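Local coordinates for PhnH (Penicillium herquei, PDB 6JJT), which catalyses an enantioselective hydroalkoxylation that closes a ring to give (2'R)-atrovenetin during fungal phenalenone biosynthesis, at residues D[43-46]-D[47-50]. Residues are numbered along the deposited sequence; the frame is centred on the assembly and turned at random.
Sequences DQSD and AQIK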
loop_
_atom_site.group_PDB
_atom_site.type_symbol
_atom_site.label_atom_id
_atom_site.label_comp_id
_atom_site.label_asym_id
_atom_site.label_seq_id
_atom_site.Cartn_x
_atom_site.Cartn_y
_atom_site.Cartn_z
ATOM N N ASP D 43 -9.376 12.531 -10.051
ATOM C CA ASP D 43 -10.532 12.554 -9.163
ATOM C C ASP D 43 -10.572 13.906 -8.460
ATOM O O ASP D 43 -9.792 14.132 -7.537
ATOM C CB ASP D 43 -10.502 11.381 -8.163
ATOM C CG ASP D 43 -11.785 11.158 -7.346
ATOM O OD1 ASP D 43 -12.531 12.130 -7.205
ATOM O OD2 ASP D 43 -11.948 9.972 -6.851
ATOM N N GLN D 44 -11.488 14.752 -8.902
ATOM C CA GLN D 44 -11.737 16.015 -8.215
ATOM C C GLN D 44 -13.169 15.992 -7.637
ATOM O O GLN D 44 -14.107 15.681 -8.358
ATOM C CB GLN D 44 -11.458 17.123 -9.238
ATOM C CG GLN D 44 -12.005 18.479 -8.858
ATOM C CD GLN D 44 -11.437 19.498 -9.818
ATOM O OE1 GLN D 44 -11.072 19.186 -10.954
ATOM N NE2 GLN D 44 -11.371 20.738 -9.356
ATOM N N SER D 45 -13.335 16.271 -6.335
ATOM C CA SER D 45 -14.633 16.295 -5.660
ATOM C C SER D 45 -14.509 17.310 -4.529
ATOM O O SER D 45 -13.398 17.810 -4.278
ATOM C CB SER D 45 -14.945 14.948 -5.067
ATOM O OG SER D 45 -14.037 14.730 -3.990
ATOM N N ASP D 46 -15.605 17.564 -3.791
ATOM C CA ASP D 46 -15.507 18.595 -2.765
ATOM C C ASP D 46 -14.457 18.217 -1.721
ATOM O O ASP D 46 -13.773 19.086 -1.197
ATOM C CB ASP D 46 -16.821 18.933 -2.050
ATOM C CG ASP D 46 -16.758 20.284 -1.341
ATOM O OD1 ASP D 46 -16.743 21.328 -2.059
ATOM O OD2 ASP D 46 -16.686 20.300 -0.090
ATOM N N ALA D 47 -14.364 16.919 -1.420
ATOM C CA ALA D 47 -13.512 16.412 -0.350
ATOM C C ALA D 47 -12.011 16.482 -0.685
ATOM O O ALA D 47 -11.217 16.692 0.249
ATOM C CB ALA D 47 -13.916 14.991 -0.032
ATOM N N GLN D 48 -11.618 16.232 -1.972
ATOM C CA GLN D 48 -10.207 16.211 -2.335
ATOM C C GLN D 48 -9.956 16.185 -3.848
ATOM O O GLN D 48 -10.868 15.869 -4.612
ATOM C CB GLN D 48 -9.521 15.008 -1.687
ATOM C CG GLN D 48 -9.947 13.665 -2.265
ATOM C CD GLN D 48 -11.044 13.027 -1.455
ATOM O OE1 GLN D 48 -11.035 13.095 -0.219
ATOM N NE2 GLN D 48 -11.991 12.367 -2.108
ATOM N N ILE D 49 -8.712 16.559 -4.258
ATOM C CA ILE D 49 -8.136 16.477 -5.612
ATOM C C ILE D 49 -7.000 15.450 -5.681
ATOM O O ILE D 49 -5.958 15.615 -5.048
ATOM C CB ILE D 49 -7.548 17.808 -6.104
ATOM C CG1 ILE D 49 -8.648 18.860 -6.147
ATOM C CG2 ILE D 49 -6.834 17.657 -7.447
ATOM C CD1 ILE D 49 -9.951 18.152 -6.190
ATOM N N LYS D 50 -7.154 14.431 -6.553
ATOM C CA LYS D 50 -6.248 13.265 -6.614
ATOM C C LYS D 50 -5.561 13.231 -7.984
ATOM O O LYS D 50 -6.267 13.368 -9.016
ATOM C CB LYS D 50 -6.987 11.950 -6.349
ATOM C CG LYS D 50 -7.732 11.908 -5.004
ATOM C CD LYS D 50 -8.231 10.499 -4.787
ATOM C CE LYS D 50 -9.362 10.423 -3.784
ATOM N NZ LYS D 50 -9.718 8.984 -3.604
HETATM O O HOH W 1 -11.935 13.218 -5.003
#
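D43 and K50 pair antiparallel across a two-residue β-hairpin joining the first two strands of the barrel. K50 N donates to D43 O at 2.8 Å (148° at the hydrogen), whereas the return bond from D43 N is weak. Both side chains rise together on one face, CB to CB 4.0 Å; the carboxylate and ammonium remain apart, D43 OD2 to K50 NZ 4.1 Å, too far for a salt bridge. On the other face Q44 and I49 run alongside. I49 CD1 meets the flank of Q44 CG at a tight 3.4 Å, brought there by a nearly eclipsed chi2 of -20°. Helical backbone angles at D46 and A47 make the reversal a type I turn: S45 N grips Q48 O at 3.0 Å, and the opposing bond from Q48 N to S45 O is weak. The bent Q48 chain returns its amide toward the first strand, while Q48 OE1 accepts a bond from Q48 NE2 of the second subunit, tying this hairpin into the tetramer. A water beside D43 OD1 links the polar groups: Q48 NE2 donates to it, Q48 O lies within bonding range, and S45 OG is 2.8 Å from the water oxygen.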